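Local coordinates for enoyl-CoA hydratase carB homologue (Streptomyces cattleya, PDB 5O34), which probably catalyses a crotonase-type carbon-carbon bond-forming step in thienamycin biosynthesis, like its homologue CarB of carbapenem biosynthesis, at residues Arg75-Leu80 with Thr129-Thr134; Thr134-Ser139 with Pro258-Leu263; Pro175-Gly180 with Arg201-Cys206; Ala182-Gly187 with Arg268-Ser273. One frame throughout, in Å; residues are numbered along the deposited sequence.

Contact 1. Residues Arg75-Leu80 with Thr129-Thr134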
loop_
_atom_site.group_PDB
_atom_site.type_symbol
_atom_site.label_atom_id
_atom_site.label_comp_id
_atom_site.label_asym_id
_atom_site.label_seq_id
_atom_site.Cartn_x
_atom_site.Cartn_y
_atom_site.Cartn_z
ATOM N N ARG A 75 -15.743 -22.549 11.513
ATOM C CA ARG A 75 -16.732 -23.121 10.592
ATOM C C ARG A 75 -18.117 -22.522 10.788
ATOM O O ARG A 75 -18.827 -22.297 9.802
ATOM C CB ARG A 75 -16.786 -24.652 10.719
ATOM C CG ARG A 75 -15.627 -25.383 10.051
ATOM C CD ARG A 75 -15.798 -26.891 10.126
ATOM N NE ARG A 75 -14.698 -27.511 10.868
ATOM C CZ ARG A 75 -14.796 -28.004 12.100
ATOM N NH1 ARG A 75 -15.960 -27.980 12.743
ATOM N NH2 ARG A 75 -13.739 -28.543 12.690
ATOM N N GLU A 76 -18.502 -22.260 12.054
ATOM C CA GLU A 76 -19.797 -21.658 12.380
ATOM C C GLU A 76 -19.856 -20.217 11.868
ATOM O O GLU A 76 -20.852 -19.836 11.245
ATOM C CB GLU A 76 -20.082 -21.720 13.887
ATOM C CG GLU A 76 -21.564 -21.867 14.195
ATOM C CD GLU A 76 -22.066 -21.173 15.449
ATOM O OE1 GLU A 76 -21.462 -21.374 16.528
ATOM O OE2 GLU A 76 -23.099 -20.468 15.361
ATOM N N LEU A 77 -18.760 -19.446 12.074
ATOM C CA LEU A 77 -18.628 -18.066 11.601
ATOM C C LEU A 77 -18.673 -18.011 10.077
ATOM O O LEU A 77 -19.374 -17.162 9.524
ATOM C CB LEU A 77 -17.359 -17.388 12.170
ATOM C CG LEU A 77 -17.194 -15.869 11.918
ATOM C CD1 LEU A 77 -18.432 -15.072 12.332
ATOM C CD2 LEU A 77 -15.969 -15.330 12.625
ATOM N N THR A 78 -17.979 -18.959 9.410
ATOM C CA THR A 78 -17.943 -19.139 7.949
ATOM C C THR A 78 -19.363 -19.407 7.412
ATOM O O THR A 78 -19.792 -18.748 6.454
ATOM C CB THR A 78 -16.964 -20.276 7.595
ATOM O OG1 THR A 78 -15.673 -19.956 8.103
ATOM C CG2 THR A 78 -16.876 -20.547 6.104
ATOM N N ALA A 79 -20.087 -20.364 8.045
ATOM C CA ALA A 79 -21.464 -20.714 7.675
ATOM C C ALA A 79 -22.392 -19.519 7.879
ATOM O O ALA A 79 -23.201 -19.233 6.992
ATOM C CB ALA A 79 -21.945 -21.909 8.478
ATOM N N LEU A 80 -22.229 -18.775 9.005
ATOM C CA LEU A 80 -23.022 -17.568 9.285
ATOM C C LEU A 80 -22.819 -16.513 8.205
ATOM O O LEU A 80 -23.803 -16.011 7.654
ATOM C CB LEU A 80 -22.727 -16.994 10.676
ATOM C CG LEU A 80 -23.397 -15.642 11.010
ATOM C CD1 LEU A 80 -24.933 -15.763 11.048
ATOM C CD2 LEU A 80 -22.841 -15.061 12.307
ATOM N N THR A 129 -8.422 -20.368 6.283
ATOM C CA THR A 129 -8.448 -19.876 4.909
ATOM C C THR A 129 -9.881 -19.724 4.428
ATOM O O THR A 129 -10.210 -18.688 3.858
ATOM C CB THR A 129 -7.583 -20.760 3.970
ATOM O OG1 THR A 129 -6.312 -21.013 4.566
ATOM C CG2 THR A 129 -7.375 -20.129 2.596
ATOM N N ASP A 130 -10.742 -20.713 4.719
ATOM C CA ASP A 130 -12.161 -20.682 4.341
ATOM C C ASP A 130 -12.903 -19.559 5.058
ATOM O O ASP A 130 -13.758 -18.926 4.446
ATOM C CB ASP A 130 -12.842 -22.056 4.538
ATOM C CG ASP A 130 -12.377 -23.160 3.580
ATOM O OD1 ASP A 130 -11.374 -22.944 2.849
ATOM O OD2 ASP A 130 -12.998 -24.249 3.583
ATOM N N LEU A 131 -12.515 -19.256 6.315
ATOM C CA LEU A 131 -13.091 -18.147 7.072
ATOM C C LEU A 131 -12.633 -16.803 6.494
ATOM O O LEU A 131 -13.487 -15.974 6.177
ATOM C CB LEU A 131 -12.793 -18.249 8.588
ATOM C CG LEU A 131 -13.209 -17.041 9.468
ATOM C CD1 LEU A 131 -14.694 -16.755 9.379
ATOM C CD2 LEU A 131 -12.799 -17.245 10.908
ATOM N N TYR A 132 -11.303 -16.604 6.307
ATOM C CA TYR A 132 -10.784 -15.342 5.759
ATOM C C TYR A 132 -11.300 -15.067 4.348
ATOM O O TYR A 132 -11.671 -13.927 4.053
ATOM C CB TYR A 132 -9.249 -15.276 5.801
ATOM C CG TYR A 132 -8.622 -15.445 7.170
ATOM C CD1 TYR A 132 -9.325 -15.119 8.334
ATOM C CD2 TYR A 132 -7.300 -15.849 7.303
ATOM C CE1 TYR A 132 -8.741 -15.248 9.595
ATOM C CE2 TYR A 132 -6.697 -15.949 8.557
ATOM C CZ TYR A 132 -7.430 -15.669 9.698
ATOM O OH TYR A 132 -6.862 -15.833 10.933
ATOM N N THR A 133 -11.371 -16.114 3.493
ATOM C CA THR A 133 -11.864 -15.964 2.122
ATOM C C THR A 133 -13.345 -15.630 2.070
ATOM O O THR A 133 -13.715 -14.794 1.244
ATOM C CB THR A 133 -11.514 -17.157 1.207
ATOM O OG1 THR A 133 -11.932 -18.389 1.800
ATOM C CG2 THR A 133 -10.025 -17.209 0.849
ATOM N N THR A 134 -14.190 -16.228 2.952
ATOM C CA THR A 134 -15.640 -15.961 2.931
ATOM C C THR A 134 -15.936 -14.525 3.440
ATOM O O THR A 134 -16.614 -13.775 2.733
ATOM C CB THR A 134 -16.469 -17.087 3.615
ATOM O OG1 THR A 134 -17.851 -16.915 3.302
ATOM C CG2 THR A 134 -16.330 -17.108 5.123
#
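Leu77 and Thr78 pack on Leu131 and Thr134 in a buried helix-to-helix contact between two crossover helices of the crotonase fold. Helix 71-86 links parallel strands 55-59 and 92-96, and helix 120-137 links 92-96 to 142-146, so two successive beta-alpha-beta units meet here through their helices. The short segments run nearly alongside each other, their axes 9.0 Å apart at closest and inclined by 27°. No hydrogen bond joins them.

Thr78 lies where the backbones come closest, and a small branched residue suits that place. Its two branches do different work. OG1 sits 3.3 Å from Leu131 CA and 3.4 Å from Leu131 CB, yet spends its hydrogen bond on Met74 O of its own helix, so a polar group is satisfied while pressed against carbon. CG2, anti to the backbone N, meets Thr134 CG2 methyl to methyl at 3.6 Å. Thr134 holds that methyl in the crowded position between its N and carbonyl carbon, which brings it onto the facing helix. Asp130, at the edge of the contact, forms a salt bridge through OD1 with Arg267 of helix 252-273.

Leucines complete the hydrophobic part, their side chains crossing obliquely. Leu131 CG stands anti to its N (chi1 173°), and the CD1 methyl beyond it lies 3.6 Å from Thr78 OG1 and 3.7 Å from Leu77 CG.

Contact 2. Residues Thr134-Ser139 with Pro258-Leu263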
loop_
_atom_site.group_PDB
_atom_site.type_symbol
_atom_site.label_atom_id
_atom_site.label_comp_id
_atom_site.label_asym_id
_atom_site.label_seq_id
_atom_site.Cartn_x
_atom_site.Cartn_y
_atom_site.Cartn_z
ATOM N N THR A 134 -14.190 -16.228 2.952
ATOM C CA THR A 134 -15.640 -15.961 2.931
ATOM C C THR A 134 -15.936 -14.525 3.440
ATOM O O THR A 134 -16.614 -13.775 2.733
ATOM C CB THR A 134 -16.469 -17.087 3.615
ATOM O OG1 THR A 134 -17.851 -16.915 3.302
ATOM C CG2 THR A 134 -16.330 -17.108 5.123
ATOM N N VAL A 135 -15.373 -14.123 4.605
ATOM C CA VAL A 135 -15.552 -12.779 5.181
ATOM C C VAL A 135 -15.224 -11.690 4.132
ATOM O O VAL A 135 -15.958 -10.710 4.022
ATOM C CB VAL A 135 -14.747 -12.591 6.499
ATOM C CG1 VAL A 135 -14.816 -11.148 7.009
ATOM C CG2 VAL A 135 -15.238 -13.552 7.579
ATOM N N ALA A 136 -14.156 -11.904 3.338
ATOM C CA ALA A 136 -13.700 -10.996 2.284
ATOM C C ALA A 136 -14.429 -11.173 0.940
ATOM O O ALA A 136 -14.497 -10.213 0.166
ATOM C CB ALA A 136 -12.200 -11.150 2.086
ATOM N N ALA A 137 -14.975 -12.379 0.654
ATOM C CA ALA A 137 -15.651 -12.624 -0.637
ATOM C C ALA A 137 -17.177 -12.390 -0.655
ATOM O O ALA A 137 -17.725 -12.263 -1.750
ATOM C CB ALA A 137 -15.332 -14.012 -1.168
ATOM N N ILE A 138 -17.860 -12.312 0.512
ATOM C CA ILE A 138 -19.321 -12.073 0.540
ATOM C C ILE A 138 -19.663 -10.688 -0.044
ATOM O O ILE A 138 -18.815 -9.793 -0.030
ATOM C CB ILE A 138 -20.015 -12.333 1.919
ATOM C CG1 ILE A 138 -19.521 -11.383 3.045
ATOM C CG2 ILE A 138 -19.910 -13.809 2.345
ATOM C CD1 ILE A 138 -20.658 -10.976 4.031
ATOM N N SER A 139 -20.873 -10.532 -0.606
ATOM C CA SER A 139 -21.294 -9.280 -1.238
ATOM C C SER A 139 -21.692 -8.163 -0.241
ATOM O O SER A 139 -21.780 -7.001 -0.639
ATOM C CB SER A 139 -22.412 -9.540 -2.246
ATOM O OG SER A 139 -23.669 -9.689 -1.606
ATOM N N PRO A 258 -8.767 -9.255 -5.692
ATOM C CA PRO A 258 -7.308 -9.463 -5.534
ATOM C C PRO A 258 -6.901 -9.913 -4.115
ATOM O O PRO A 258 -6.034 -10.787 -3.975
ATOM C CB PRO A 258 -6.715 -8.092 -5.884
ATOM C CG PRO A 258 -7.771 -7.411 -6.708
ATOM C CD PRO A 258 -9.060 -7.864 -6.121
ATOM N N PHE A 259 -7.566 -9.354 -3.067
ATOM C CA PHE A 259 -7.334 -9.690 -1.655
ATOM C C PHE A 259 -7.722 -11.148 -1.364
ATOM O O PHE A 259 -6.976 -11.868 -0.685
ATOM C CB PHE A 259 -8.076 -8.697 -0.735
ATOM C CG PHE A 259 -7.872 -8.916 0.745
ATOM C CD1 PHE A 259 -6.730 -8.446 1.386
ATOM C CD2 PHE A 259 -8.832 -9.573 1.506
ATOM C CE1 PHE A 259 -6.538 -8.656 2.754
ATOM C CE2 PHE A 259 -8.642 -9.779 2.879
ATOM C CZ PHE A 259 -7.495 -9.323 3.494
ATOM N N VAL A 260 -8.863 -11.593 -1.922
ATOM C CA VAL A 260 -9.346 -12.976 -1.792
ATOM C C VAL A 260 -8.349 -13.943 -2.484
ATOM O O VAL A 260 -8.010 -14.983 -1.908
ATOM C CB VAL A 260 -10.799 -13.135 -2.333
ATOM C CG1 VAL A 260 -11.237 -14.599 -2.356
ATOM C CG2 VAL A 260 -11.790 -12.287 -1.529
ATOM N N ALA A 261 -7.857 -13.570 -3.689
ATOM C CA ALA A 261 -6.886 -14.365 -4.459
ATOM C C ALA A 261 -5.566 -14.511 -3.682
ATOM O O ALA A 261 -4.950 -15.581 -3.700
ATOM C CB ALA A 261 -6.628 -13.711 -5.810
ATOM N N GLY A 262 -5.183 -13.439 -2.984
ATOM C CA GLY A 262 -3.991 -13.389 -2.156
ATOM C C GLY A 262 -4.049 -14.378 -1.013
ATOM O O GLY A 262 -3.075 -15.095 -0.774
ATOM N N LEU A 263 -5.213 -14.430 -0.319
ATOM C CA LEU A 263 -5.495 -15.342 0.794
ATOM C C LEU A 263 -5.478 -16.794 0.329
ATOM O O LEU A 263 -4.980 -17.654 1.064
ATOM C CB LEU A 263 -6.861 -15.022 1.439
ATOM C CG LEU A 263 -7.005 -13.719 2.258
ATOM C CD1 LEU A 263 -8.458 -13.393 2.472
ATOM C CD2 LEU A 263 -6.291 -13.814 3.599
#
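Ala136 O accepts a hydrogen bond from Asn256 ND2 and lies 3.8 Å from Val260 CG2, at the point where the C-terminal end of a crossover helix of the crotonase fold, helix 120-137, packs on helix 252-273. Arg252, in the same early part of the partner helix, bonds Val135 O and Ile138 O, so the carbonyls of this helix end find side-chain donors. Thr134 O, one turn back, takes Ile138 N at 2.9 Å and, weakly, Ala137 N.

Between the two segments the contact is wholly apolar and built around one methyl. Ala136 CB touches Phe259 CD2 at 3.8 Å, meeting the ring at its edge and in its plane, and lies equally far, 3.8 Å, from Val260 CG2. Leu263 CD1 approaches the same CB more loosely, at 4.4 Å. Alanine suits this place because its short side chain fits among three larger ones without holding the helices apart. Val260 bears on the turn with a single branch: CG2 stands anti to its own carbonyl carbon, beside the N, and besides Ala136 it reaches Ala137 CB at 4.0 Å. The aromatic ring owes its position to a CG anti to the backbone N (chi1 -178°).

Phe259 also makes a cation-pi contact with Arg196 of the second subunit. Within the chain, the end of helix 120-137 lies between helix 71-86, met by Thr134 and Ile138, and helix 252-273, which itself leans on helix 184-194 through Phe259 and Leu263.

Contact 3. Residues Pro175-Gly180 with Arg201-Cys206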
loop_
_atom_site.group_PDB
_atom_site.type_symbol
_atom_site.label_atom_id
_atom_site.label_comp_id
_atom_site.label_asym_id
_atom_site.label_seq_id
_atom_site.Cartn_x
_atom_site.Cartn_y
_atom_site.Cartn_z
ATOM N N PRO A 175 1.808 -10.891 17.749
ATOM C CA PRO A 175 2.978 -11.496 18.427
ATOM C C PRO A 175 3.437 -12.913 17.990
ATOM O O PRO A 175 4.274 -13.498 18.680
ATOM C CB PRO A 175 2.541 -11.495 19.897
ATOM C CG PRO A 175 1.087 -11.750 19.834
ATOM C CD PRO A 175 0.565 -11.166 18.518
ATOM N N GLU A 176 2.887 -13.467 16.890
ATOM C CA GLU A 176 3.219 -14.798 16.345
ATOM C C GLU A 176 4.685 -15.240 16.512
ATOM O O GLU A 176 4.926 -16.365 16.963
ATOM C CB GLU A 176 2.813 -14.914 14.867
ATOM C CG GLU A 176 1.376 -15.354 14.662
ATOM C CD GLU A 176 0.311 -14.278 14.743
ATOM O OE1 GLU A 176 0.615 -13.158 15.216
ATOM O OE2 GLU A 176 -0.840 -14.569 14.344
ATOM N N PHE A 177 5.648 -14.347 16.193
ATOM C CA PHE A 177 7.088 -14.616 16.321
ATOM C C PHE A 177 7.530 -14.805 17.775
ATOM O O PHE A 177 8.267 -15.748 18.064
ATOM C CB PHE A 177 7.942 -13.543 15.618
ATOM C CG PHE A 177 7.912 -13.545 14.106
ATOM C CD1 PHE A 177 8.455 -12.492 13.385
ATOM C CD2 PHE A 177 7.357 -14.610 13.402
ATOM C CE1 PHE A 177 8.436 -12.496 11.991
ATOM C CE2 PHE A 177 7.343 -14.616 12.007
ATOM C CZ PHE A 177 7.882 -13.561 11.311
ATOM N N ARG A 178 7.067 -13.923 18.686
ATOM C CA ARG A 178 7.357 -14.016 20.123
ATOM C C ARG A 178 6.828 -15.358 20.671
ATOM O O ARG A 178 7.530 -16.039 21.414
ATOM C CB ARG A 178 6.748 -12.816 20.886
ATOM C CG ARG A 178 6.992 -12.852 22.402
ATOM C CD ARG A 178 7.027 -11.479 23.050
ATOM N NE ARG A 178 5.733 -10.807 22.970
ATOM C CZ ARG A 178 5.571 -9.508 22.734
ATOM N NH1 ARG A 178 6.630 -8.720 22.561
ATOM N NH2 ARG A 178 4.356 -8.986 22.667
ATOM N N VAL A 179 5.623 -15.747 20.232
ATOM C CA VAL A 179 4.921 -16.979 20.586
ATOM C C VAL A 179 5.570 -18.216 19.912
ATOM O O VAL A 179 5.354 -19.342 20.360
ATOM C CB VAL A 179 3.401 -16.795 20.287
ATOM C CG1 VAL A 179 2.646 -18.114 20.194
ATOM C CG2 VAL A 179 2.759 -15.883 21.326
ATOM N N GLY A 180 6.383 -17.990 18.882
ATOM C CA GLY A 180 7.125 -19.045 18.196
ATOM C C GLY A 180 6.407 -19.745 17.065
ATOM O O GLY A 180 6.768 -20.866 16.699
ATOM N N ARG A 201 7.120 -3.677 10.914
ATOM C CA ARG A 201 7.313 -3.146 12.260
ATOM C C ARG A 201 6.543 -4.031 13.264
ATOM O O ARG A 201 7.108 -4.425 14.282
ATOM C CB ARG A 201 6.822 -1.695 12.344
ATOM C CG ARG A 201 7.712 -0.658 11.676
ATOM C CD ARG A 201 7.080 0.728 11.716
ATOM N NE ARG A 201 6.831 1.179 13.093
ATOM C CZ ARG A 201 5.851 2.007 13.458
ATOM N NH1 ARG A 201 5.011 2.495 12.553
ATOM N NH2 ARG A 201 5.701 2.346 14.733
ATOM N N MET A 202 5.291 -4.400 12.935
ATOM C CA MET A 202 4.439 -5.234 13.786
ATOM C C MET A 202 4.954 -6.653 13.986
ATOM O O MET A 202 5.021 -7.102 15.128
ATOM C CB MET A 202 2.998 -5.252 13.280
ATOM C CG MET A 202 2.254 -3.998 13.587
ATOM S SD MET A 202 0.495 -4.189 13.307
ATOM C CE MET A 202 -0.044 -4.793 14.946
ATOM N N LEU A 203 5.315 -7.355 12.896
ATOM C CA LEU A 203 5.814 -8.737 12.962
ATOM C C LEU A 203 7.134 -8.866 13.694
ATOM O O LEU A 203 7.301 -9.799 14.480
ATOM C CB LEU A 203 5.969 -9.387 11.559
ATOM C CG LEU A 203 4.739 -9.682 10.659
ATOM C CD1 LEU A 203 4.958 -10.950 9.850
ATOM C CD2 LEU A 203 3.437 -9.791 11.440
ATOM N N LEU A 204 8.074 -7.938 13.440
ATOM C CA LEU A 204 9.429 -8.000 13.987
ATOM C C LEU A 204 9.597 -7.462 15.401
ATOM O O LEU A 204 10.505 -7.927 16.096
ATOM C CB LEU A 204 10.436 -7.326 13.041
ATOM C CG LEU A 204 10.542 -7.905 11.625
ATOM C CD1 LEU A 204 11.471 -7.064 10.776
ATOM C CD2 LEU A 204 10.944 -9.383 11.621
ATOM N N THR A 205 8.770 -6.501 15.834
ATOM C CA THR A 205 8.884 -5.954 17.196
ATOM C C THR A 205 7.912 -6.651 18.167
ATOM O O THR A 205 8.145 -6.649 19.386
ATOM C CB THR A 205 8.606 -4.431 17.236
ATOM O OG1 THR A 205 7.229 -4.187 16.939
ATOM C CG2 THR A 205 9.532 -3.615 16.331
ATOM N N CYS A 206 6.782 -7.166 17.623
ATOM C CA CYS A 206 5.660 -7.778 18.344
ATOM C C CYS A 206 5.038 -6.819 19.373
ATOM O O CYS A 206 4.334 -7.251 20.281
ATOM C CB CYS A 206 6.034 -9.125 18.952
ATOM S SG CYS A 206 6.512 -10.362 17.725
#
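Phe177 carries its ring to Leu203 and Leu204 by setting CG anti to the carbonyl carbon (chi1 -71°), while Arg178 sends CG anti to its backbone N (chi1 179°) and then bends at chi3 (65°), which sets NE; the guanidinium beyond it has Cys206 CB over one face. The ring meets Leu204 CD2 at its edge, CE1 lying 4.0 Å from that methyl. Its CD1 comes within 3.1 Å of Leu203 O.

Cys206 is the hub. Its CB, offset toward the guanidinium rim, is 3.7 Å from Arg178 NH1. Its SG stands 3.8 Å from Pro175 CA and 4.1 Å from Phe177 CB, a compact, weakly polar group well suited to this tight spot. Arg178 keeps its polar end at the exposed margin, where NH2 approaches Cys206 O at 3.0 Å.

Helix 176-179 ends in a Schellman motif, with Ile181 N bonded to Glu176 O and Gly180, at positive phi, as its C-prime residue. Tyr243 of the third subunit packs on Phe177 and Cys206 and bonds Leu204 O. The contact thus forms part of the interface with that subunit, short helix 176-179 packing on the end of helix 196-205 within a trimeric crotonase fold.

Contact 4. Residues Ala182-Gly187 with Arg268-Ser273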
loop_
_atom_site.group_PDB
_atom_site.type_symbol
_atom_site.label_atom_id
_atom_site.label_comp_id
_atom_site.label_asym_id
_atom_site.label_seq_id
_atom_site.Cartn_x
_atom_site.Cartn_y
_atom_site.Cartn_z
ATOM N N ALA A 182 4.604 -19.316 12.909
ATOM C CA ALA A 182 4.687 -18.584 11.640
ATOM C C ALA A 182 3.594 -17.495 11.475
ATOM O O ALA A 182 2.602 -17.490 12.211
ATOM C CB ALA A 182 4.667 -19.553 10.474
ATOM N N CYS A 183 3.802 -16.546 10.542
ATOM C CA CYS A 183 2.837 -15.467 10.338
ATOM C C CYS A 183 2.624 -15.103 8.859
ATOM O O CYS A 183 2.696 -13.930 8.474
ATOM C CB CYS A 183 3.199 -14.249 11.181
ATOM S SG CYS A 183 1.822 -13.103 11.428
ATOM N N ASN A 184 2.305 -16.119 8.045
ATOM C CA ASN A 184 2.047 -15.989 6.609
ATOM C C ASN A 184 0.830 -15.122 6.348
ATOM O O ASN A 184 0.899 -14.199 5.537
ATOM C CB ASN A 184 1.856 -17.372 5.963
ATOM C CG ASN A 184 2.976 -18.332 6.250
ATOM O OD1 ASN A 184 3.146 -18.795 7.382
ATOM N ND2 ASN A 184 3.765 -18.636 5.238
ATOM N N PHE A 185 -0.277 -15.424 7.034
ATOM C CA PHE A 185 -1.537 -14.705 6.924
ATOM C C PHE A 185 -1.421 -13.295 7.482
ATOM O O PHE A 185 -1.823 -12.344 6.814
ATOM C CB PHE A 185 -2.655 -15.487 7.615
ATOM C CG PHE A 185 -3.249 -16.579 6.765
ATOM C CD1 PHE A 185 -3.067 -17.918 7.098
ATOM C CD2 PHE A 185 -3.980 -16.274 5.621
ATOM C CE1 PHE A 185 -3.622 -18.934 6.310
ATOM C CE2 PHE A 185 -4.536 -17.288 4.837
ATOM C CZ PHE A 185 -4.345 -18.613 5.179
ATOM N N GLY A 186 -0.825 -13.172 8.665
ATOM C CA GLY A 186 -0.615 -11.892 9.326
ATOM C C GLY A 186 0.202 -10.939 8.485
ATOM O O GLY A 186 -0.174 -9.778 8.333
ATOM N N GLY A 187 1.279 -11.457 7.898
ATOM C CA GLY A 187 2.162 -10.719 7.007
ATOM C C GLY A 187 1.422 -10.219 5.786
ATOM O O GLY A 187 1.488 -9.027 5.474
ATOM N N ARG A 268 -1.505 -23.245 0.918
ATOM C CA ARG A 268 -0.401 -24.199 0.825
ATOM C C ARG A 268 0.861 -23.709 1.574
ATOM O O ARG A 268 1.494 -24.498 2.277
ATOM C CB ARG A 268 -0.146 -24.548 -0.657
ATOM C CG ARG A 268 1.298 -24.862 -1.059
ATOM C CD ARG A 268 1.691 -26.319 -0.898
ATOM N NE ARG A 268 3.082 -26.531 -1.317
ATOM C CZ ARG A 268 3.673 -27.718 -1.414
ATOM N NH1 ARG A 268 3.000 -28.829 -1.139
ATOM N NH2 ARG A 268 4.944 -27.804 -1.794
ATOM N N GLU A 269 1.201 -22.416 1.443
ATOM C CA GLU A 269 2.357 -21.790 2.110
ATOM C C GLU A 269 2.272 -21.850 3.647
ATOM O O GLU A 269 3.240 -22.251 4.296
ATOM C CB GLU A 269 2.516 -20.331 1.652
ATOM C CG GLU A 269 3.073 -20.168 0.248
ATOM C CD GLU A 269 2.924 -18.804 -0.408
ATOM O OE1 GLU A 269 2.535 -17.830 0.280
ATOM O OE2 GLU A 269 3.200 -18.712 -1.627
ATOM N N ALA A 270 1.115 -21.458 4.219
ATOM C CA ALA A 270 0.840 -21.454 5.667
ATOM C C ALA A 270 0.949 -22.856 6.269
ATOM O O ALA A 270 1.405 -22.999 7.406
ATOM C CB ALA A 270 -0.538 -20.874 5.944
ATOM N N LYS A 271 0.549 -23.886 5.493
ATOM C CA LYS A 271 0.625 -25.294 5.880
ATOM C C LYS A 271 2.074 -25.710 6.156
ATOM O O LYS A 271 2.365 -26.189 7.256
ATOM C CB LYS A 271 -0.020 -26.186 4.812
ATOM C CG LYS A 271 -1.524 -26.296 4.972
ATOM C CD LYS A 271 -2.192 -26.808 3.709
ATOM C CE LYS A 271 -3.674 -26.975 3.909
ATOM N NZ LYS A 271 -4.329 -27.476 2.682
ATOM N N GLU A 272 2.984 -25.466 5.191
ATOM C CA GLU A 272 4.416 -25.770 5.313
ATOM C C GLU A 272 5.060 -25.044 6.509
ATOM O O GLU A 272 5.823 -25.655 7.256
ATOM C CB GLU A 272 5.159 -25.395 4.022
ATOM C CG GLU A 272 4.820 -26.264 2.826
ATOM C CD GLU A 272 5.534 -25.844 1.559
ATOM O OE1 GLU A 272 6.648 -26.357 1.301
ATOM O OE2 GLU A 272 4.990 -24.977 0.838
ATOM N N SER A 273 4.728 -23.752 6.693
ATOM C CA SER A 273 5.264 -22.876 7.741
ATOM C C SER A 273 4.873 -23.248 9.187
ATOM O O SER A 273 5.721 -23.147 10.081
ATOM C CB SER A 273 4.897 -21.427 7.456
ATOM O OG SER A 273 5.728 -20.854 6.462
#
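Asn184 CB starts 4.2 Å from Ala270 CB, where the first turn of helix 184-194 meets the end of helix 252-273 in this crotonase fold. From there CG, anti to its carbonyl carbon (chi1 -53°), passes 3.8 Å from Ala270 CA. The amide then forks over Ser273. OD1 comes to 3.2 Å from Ser273 CB, and ND2 donates a hydrogen bond to Ser273 OG at 3.2 Å. That bond is fairly straight, with an N-H...O angle of 155°, and its acceptor lies just 5° out of the amide plane. Asparagine suits the place: short enough to stay at the helix start, yet with an N-H that spans the gap to a small hydroxyl.

The third subunit binds this helix pair through a salt bridge from its Arg254 to Glu272 and a hydrogen bond between its Thr251 OG1 and Cys183 N, the N-cap residue of helix 184-194. Arg254 of that subunit also packs on Asn184 and Ser273, and Ser273 OG has a further, weak bond to its Ser250 O.

Small residues let the backbones approach closely near the amide. Ala182 CB abuts Ser273 CB at 3.6 Å, methyl against methylene. Ala270 supplies the other methyl. Phe185, whose ring also meets Tyr132 edge-to-face, puts CE1 3.7 Å from Ala270 CB.

Overall arrangement
Contacts 1 and 2 lie in series on helix 120-137 and share Thr134, their centres about 11 Å apart. Contacts 2 and 4, with centres about 17 Å apart, both use helix 252-273, contact 4 at its C-terminal end, and Phe185 joins contact 4 to contacts 1 and 2 by packing on Thr129, Tyr132 and Leu263. Contact 3 closes inside the chain loop of contact 2 and alternates with contact 4 along the sequence; their centres are about 14 Å apart, Glu176 and Leu203 touching Cys183. Packing thus runs from the crossover helices beside the main sheet to the subunit boundary, where contacts 3 and 4 meet the third subunit and contact 2 meets the second, consistent with a crotonase trimer.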